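Long-range contacts in uncharacterized protein (Desulfotomaculum acetoxidans, PDB 3U4Y), which is of unknown function but folds as a seven-bladed beta-propeller related to the lactonase family: residues 184-189 with 248-253; 169-174 with 209-214. One frame throughout, in Å; residues are numbered along the deposited sequence.

Interaction 1: residues 184-189 with 248-253; sequences TPDGNF and FNQLSG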
loop_
_atom_site.group_PDB
_atom_site.type_symbol
_atom_site.label_atom_id
_atom_site.label_comp_id
_atom_site.label_asym_id
_atom_site.label_seq_id
_atom_site.Cartn_x
_atom_site.Cartn_y
_atom_site.Cartn_z
ATOM N N THR A 184 -4.617 -4.556 -10.461
ATOM C CA THR A 184 -3.672 -4.980 -11.470
ATOM C C THR A 184 -3.209 -3.721 -12.182
ATOM O O THR A 184 -3.955 -2.749 -12.264
ATOM C CB THR A 184 -4.323 -5.935 -12.472
ATOM O OG1 THR A 184 -5.576 -5.385 -12.914
ATOM C CG2 THR A 184 -4.556 -7.283 -11.821
ATOM N N PRO A 185 -1.980 -3.731 -12.705
ATOM C CA PRO A 185 -1.404 -2.544 -13.320
ATOM C C PRO A 185 -2.314 -1.893 -14.354
ATOM O O PRO A 185 -2.124 -0.716 -14.656
ATOM C CB PRO A 185 -0.157 -3.086 -13.971
ATOM C CG PRO A 185 0.218 -4.241 -13.165
ATOM C CD PRO A 185 -1.057 -4.872 -12.766
ATOM N N ASP A 186 -3.289 -2.639 -14.871
ATOM C CA ASP A 186 -4.204 -2.153 -15.917
ATOM C C ASP A 186 -5.576 -1.745 -15.393
ATOM O O ASP A 186 -6.403 -1.248 -16.159
ATOM C CB ASP A 186 -4.361 -3.177 -17.047
ATOM C CG ASP A 186 -4.566 -4.607 -16.542
ATOM O OD1 ASP A 186 -3.556 -5.325 -16.332
ATOM O OD2 ASP A 186 -5.738 -5.020 -16.373
ATOM N N GLY A 187 -5.808 -1.963 -14.097
ATOM C CA GLY A 187 -7.022 -1.532 -13.425
ATOM C C GLY A 187 -8.279 -2.340 -13.708
ATOM O O GLY A 187 -9.403 -1.882 -13.450
ATOM N N ASN A 188 -8.095 -3.545 -14.232
ATOM C CA ASN A 188 -9.218 -4.356 -14.682
ATOM C C ASN A 188 -9.624 -5.419 -13.671
ATOM O O ASN A 188 -10.722 -5.974 -13.736
ATOM C CB ASN A 188 -8.878 -5.005 -16.008
ATOM C CG ASN A 188 -8.721 -3.999 -17.112
ATOM O OD1 ASN A 188 -9.489 -3.041 -17.212
ATOM N ND2 ASN A 188 -7.716 -4.205 -17.951
ATOM N N PHE A 189 -8.726 -5.695 -12.739
ATOM C CA PHE A 189 -9.048 -6.525 -11.600
ATOM C C PHE A 189 -8.496 -5.898 -10.339
ATOM O O PHE A 189 -7.515 -5.160 -10.382
ATOM C CB PHE A 189 -8.454 -7.917 -11.766
ATOM C CG PHE A 189 -8.857 -8.581 -13.022
ATOM C CD1 PHE A 189 -10.076 -9.218 -13.115
ATOM C CD2 PHE A 189 -8.025 -8.567 -14.122
ATOM C CE1 PHE A 189 -10.460 -9.837 -14.285
ATOM C CE2 PHE A 189 -8.403 -9.188 -15.302
ATOM C CZ PHE A 189 -9.621 -9.821 -15.383
ATOM N N PHE A 248 -1.418 -15.220 -12.418
ATOM C CA PHE A 248 -2.736 -14.725 -12.742
ATOM C C PHE A 248 -3.003 -14.890 -14.207
ATOM O O PHE A 248 -2.127 -14.742 -15.036
ATOM C CB PHE A 248 -2.884 -13.268 -12.359
ATOM C CG PHE A 248 -4.294 -12.749 -12.448
ATOM C CD1 PHE A 248 -5.334 -13.410 -11.812
ATOM C CD2 PHE A 248 -4.571 -11.571 -13.135
ATOM C CE1 PHE A 248 -6.623 -12.919 -11.874
ATOM C CE2 PHE A 248 -5.857 -11.077 -13.203
ATOM C CZ PHE A 248 -6.884 -11.751 -12.567
ATOM N N ASN A 249 -4.237 -15.218 -14.517
ATOM C CA ASN A 249 -4.648 -15.368 -15.879
ATOM C C ASN A 249 -5.648 -14.288 -16.234
ATOM O O ASN A 249 -6.794 -14.294 -15.767
ATOM C CB ASN A 249 -5.260 -16.729 -16.099
ATOM C CG ASN A 249 -5.687 -16.919 -17.500
ATOM O OD1 ASN A 249 -6.696 -16.361 -17.941
ATOM N ND2 ASN A 249 -4.901 -17.677 -18.242
ATOM N N GLN A 250 -5.210 -13.369 -17.082
ATOM C CA GLN A 250 -5.937 -12.135 -17.271
ATOM C C GLN A 250 -7.165 -12.232 -18.156
ATOM O O GLN A 250 -7.907 -11.262 -18.278
ATOM C CB GLN A 250 -5.002 -11.036 -17.744
ATOM C CG GLN A 250 -4.535 -10.139 -16.617
ATOM C CD GLN A 250 -3.085 -9.761 -16.747
ATOM O OE1 GLN A 250 -2.243 -10.612 -17.032
ATOM N NE2 GLN A 250 -2.780 -8.477 -16.547
ATOM N N LEU A 251 -7.403 -13.396 -18.753
ATOM C CA LEU A 251 -8.608 -13.563 -19.561
ATOM C C LEU A 251 -9.726 -14.179 -18.764
ATOM O O LEU A 251 -10.852 -13.673 -18.766
ATOM C CB LEU A 251 -8.348 -14.450 -20.753
ATOM C CG LEU A 251 -7.304 -13.971 -21.727
ATOM C CD1 LEU A 251 -6.964 -15.127 -22.668
ATOM C CD2 LEU A 251 -7.875 -12.773 -22.443
ATOM N N SER A 252 -9.414 -15.290 -18.101
ATOM C CA SER A 252 -10.418 -16.022 -17.336
ATOM C C SER A 252 -10.591 -15.463 -15.923
ATOM O O SER A 252 -11.588 -15.733 -15.263
ATOM C CB SER A 252 -10.093 -17.514 -17.281
ATOM O OG SER A 252 -8.991 -17.764 -16.436
ATOM N N GLY A 253 -9.622 -14.679 -15.473
ATOM C CA GLY A 253 -9.686 -14.091 -14.153
ATOM C C GLY A 253 -9.375 -15.086 -13.054
ATOM O O GLY A 253 -10.022 -15.054 -12.009
#

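Interaction 2: residues 169-174 with 209-214; sequences QEFISG and ENITLL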
loop_
_atom_site.group_PDB
_atom_site.type_symbol
_atom_site.label_atom_id
_atom_site.label_comp_id
_atom_site.label_asym_id
_atom_site.label_seq_id
_atom_site.Cartn_x
_atom_site.Cartn_y
_atom_site.Cartn_z
ATOM N N GLN A 169 -21.675 1.780 -2.948
ATOM C CA GLN A 169 -21.813 0.457 -3.515
ATOM C C GLN A 169 -20.788 -0.400 -2.812
ATOM O O GLN A 169 -19.617 -0.031 -2.750
ATOM C CB GLN A 169 -21.567 0.473 -5.027
ATOM C CG GLN A 169 -22.613 1.268 -5.823
ATOM C CD GLN A 169 -22.423 1.227 -7.348
ATOM O OE1 GLN A 169 -21.338 0.932 -7.865
ATOM N NE2 GLN A 169 -23.495 1.535 -8.072
ATOM N N GLU A 170 -21.237 -1.518 -2.245
ATOM C CA GLU A 170 -20.348 -2.485 -1.600
ATOM C C GLU A 170 -20.436 -3.850 -2.277
ATOM O O GLU A 170 -21.442 -4.164 -2.907
ATOM C CB GLU A 170 -20.683 -2.621 -0.116
ATOM C CG GLU A 170 -20.738 -1.314 0.642
ATOM C CD GLU A 170 -20.969 -1.520 2.125
ATOM O OE1 GLU A 170 -20.887 -2.684 2.575
ATOM O OE2 GLU A 170 -21.239 -0.526 2.838
ATOM N N PHE A 171 -19.384 -4.651 -2.136
ATOM C CA PHE A 171 -19.237 -5.910 -2.864
ATOM C C PHE A 171 -18.566 -6.952 -1.992
ATOM O O PHE A 171 -17.601 -6.642 -1.292
ATOM C CB PHE A 171 -18.360 -5.713 -4.107
ATOM C CG PHE A 171 -18.740 -4.533 -4.930
ATOM C CD1 PHE A 171 -19.831 -4.583 -5.766
ATOM C CD2 PHE A 171 -18.002 -3.367 -4.873
ATOM C CE1 PHE A 171 -20.180 -3.481 -6.524
ATOM C CE2 PHE A 171 -18.349 -2.265 -5.635
ATOM C CZ PHE A 171 -19.433 -2.323 -6.456
ATOM N N ILE A 172 -19.039 -8.196 -2.059
ATOM C CA ILE A 172 -18.456 -9.248 -1.231
ATOM C C ILE A 172 -16.962 -9.292 -1.483
ATOM O O ILE A 172 -16.526 -9.053 -2.610
ATOM C CB ILE A 172 -19.029 -10.644 -1.537
ATOM C CG1 ILE A 172 -20.547 -10.609 -1.556
ATOM C CG2 ILE A 172 -18.576 -11.632 -0.471
ATOM C CD1 ILE A 172 -21.118 -10.191 -0.243
ATOM N N SER A 173 -16.183 -9.611 -0.452
ATOM C CA SER A 173 -14.723 -9.651 -0.580
ATOM C C SER A 173 -14.200 -11.053 -0.862
ATOM O O SER A 173 -13.003 -11.254 -1.032
ATOM C CB SER A 173 -14.027 -9.057 0.667
ATOM O OG SER A 173 -14.119 -9.889 1.825
ATOM N N GLY A 174 -15.098 -12.024 -0.903
ATOM C CA GLY A 174 -14.672 -13.397 -1.066
ATOM C C GLY A 174 -14.667 -14.116 0.258
ATOM O O GLY A 174 -15.589 -14.867 0.566
ATOM N N GLU A 209 -18.931 0.766 -13.103
ATOM C CA GLU A 209 -20.378 0.825 -12.868
ATOM C C GLU A 209 -20.991 -0.545 -12.611
ATOM O O GLU A 209 -22.137 -0.636 -12.185
ATOM C CB GLU A 209 -21.114 1.462 -14.046
ATOM C CG GLU A 209 -21.263 2.951 -13.928
ATOM C CD GLU A 209 -21.422 3.393 -12.496
ATOM O OE1 GLU A 209 -20.737 4.367 -12.119
ATOM O OE2 GLU A 209 -22.226 2.775 -11.751
ATOM N N ASN A 210 -20.225 -1.595 -12.894
ATOM C CA ASN A 210 -20.693 -2.964 -12.772
ATOM C C ASN A 210 -19.621 -3.882 -12.212
ATOM O O ASN A 210 -19.162 -4.802 -12.892
ATOM C CB ASN A 210 -21.121 -3.485 -14.131
ATOM C CG ASN A 210 -21.641 -4.908 -14.075
ATOM O OD1 ASN A 210 -22.447 -5.251 -13.213
ATOM N ND2 ASN A 210 -21.173 -5.746 -14.993
ATOM N N ILE A 211 -19.225 -3.633 -10.969
ATOM C CA ILE A 211 -18.210 -4.449 -10.314
ATOM C C ILE A 211 -18.803 -5.762 -9.799
ATOM O O ILE A 211 -19.961 -5.818 -9.361
ATOM C CB ILE A 211 -17.511 -3.663 -9.196
ATOM C CG1 ILE A 211 -16.752 -2.486 -9.803
ATOM C CG2 ILE A 211 -16.537 -4.523 -8.460
ATOM C CD1 ILE A 211 -15.991 -1.680 -8.802
ATOM N N THR A 212 -18.017 -6.832 -9.894
ATOM C CA THR A 212 -18.457 -8.151 -9.449
ATOM C C THR A 212 -17.282 -8.948 -8.889
ATOM O O THR A 212 -16.157 -8.808 -9.360
ATOM C CB THR A 212 -19.171 -8.956 -10.594
ATOM O OG1 THR A 212 -18.217 -9.478 -11.532
ATOM C CG2 THR A 212 -20.165 -8.081 -11.340
ATOM N N LEU A 213 -17.544 -9.764 -7.873
ATOM C CA LEU A 213 -16.552 -10.723 -7.390
ATOM C C LEU A 213 -16.601 -11.998 -8.238
ATOM O O LEU A 213 -17.683 -12.532 -8.485
ATOM C CB LEU A 213 -16.837 -11.048 -5.931
ATOM C CG LEU A 213 -16.159 -12.242 -5.270
ATOM C CD1 LEU A 213 -14.825 -11.847 -4.663
ATOM C CD2 LEU A 213 -17.088 -12.809 -4.208
ATOM N N LEU A 214 -15.455 -12.490 -8.697
ATOM C CA LEU A 214 -15.467 -13.686 -9.539
ATOM C C LEU A 214 -15.263 -14.912 -8.704
ATOM O O LEU A 214 -16.016 -15.886 -8.795
ATOM C CB LEU A 214 -14.376 -13.652 -10.604
ATOM C CG LEU A 214 -14.418 -12.491 -11.576
ATOM C CD1 LEU A 214 -13.193 -12.596 -12.462
ATOM C CD2 LEU A 214 -15.726 -12.480 -12.374
#

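Interaction 1: residues 184-189 with 248-253
Two phenylalanine rings from neighbouring propeller blades meet edge to face, F189 offering the face and F248 the edge. Their planes stand at 83° and their centroids are 5.0 Å apart; F248 CZ sits above the F189 ring, displaced toward its rim. F189 has CG anti to the carbonyl carbon (chi1 -55°) and F248 has it anti to the backbone N, which places each ring; the side chains cross obliquely. The nearest carbons are F189 CD2 and F248 CE2, 3.4 Å apart. The carbonyl O of Q250 lies near the plane of the F189 ring, 3.7 Å from CZ, beside the weakly positive rim hydrogens, and G253 CA is 4.3 Å from F189 CE1. T184 CG2 adds a methyl near F248 CE2, at 4.2 Å. With an alanine in place of F189 the ring is gone, and F248, though it also meets F191 edge to face, and the turn after it would probably pack less well.

Nearer the surface, D186 and Q250 approach tip to tip, with NE2 of Q250 giving a weak hydrogen bond to OD1 of D186 (3.3 Å, 132°). A bent, flexible glutamine suits this place because its amide also donates to the carbonyl of D231, in its own blade.

The short side chain of T184 keeps OG1 close to the backbone, where it accepts the N-H of F189, and G187, the last residue of the type I turn, takes a positive phi that favours glycine. In the other segment N249 forms an Asx turn, its OD1 receiving L251 N and, almost straight, S252 N; G253 again has positive phi. The first turn links strands 178-183 and 189-194 of one blade and meets the hairpin of strands 242-249 and 254-262 of the next; such side-by-side packing of blades builds a beta-propeller.

Interaction 2: residues 169-174 with 209-214
Apolar contacts do most of the work. I211 lies over one face of the F171 ring in a CH-pi contact, its CB 3.9 Å from the ring centroid and 21° off the normal. F171 has CG anti to its carbonyl carbon, and the two side chains cross at about a right angle, the branched CB of I211 lying over the flat ring. Farther along, L213 CD2 touches I172 CB at 3.9 Å, while L213 CD1 rests on the backbone, 3.8 Å from G174 N. The backbone angles of G174 would jam any CB against the preceding carbonyl, so glycine belongs there.

Polar groups meet indirectly. Q169 NE2 and E209 OE2 remain 4.1 Å apart, but R155 links the two residues, hydrogen-bonded to Q169 OE1 and in a salt bridge with E209 OE1. A Tris molecule, probably from the crystallisation liquor, lies close to Q169.

No hydrogen bond spans the segments: F171 pairs with V153 and T212 with E204, each inside its own sheet. Blades packed face to face, here through the last strands of two successive blades and the loops beside them, are characteristic of a beta-propeller.

Overall arrangement
From the N terminus the chain passes 169-174, 184-189, 209-214 and 248-253, so the loops closed by interactions 2 and 1 cross. Three successive four-stranded blades are involved, 130-172, 178-218 and 226-262. Interaction 2 fixes the first to the second through their last strands; interaction 1 fixes the second to the third through turns. The middle blade thus packs on both neighbours. The contacts also touch: L214 CD1 lies 4.0 Å from G253 O and also packs on F189. Elsewhere the ring closes where strand 319-321 joins the blade of 11-37, beside the C51-C322 disulfide.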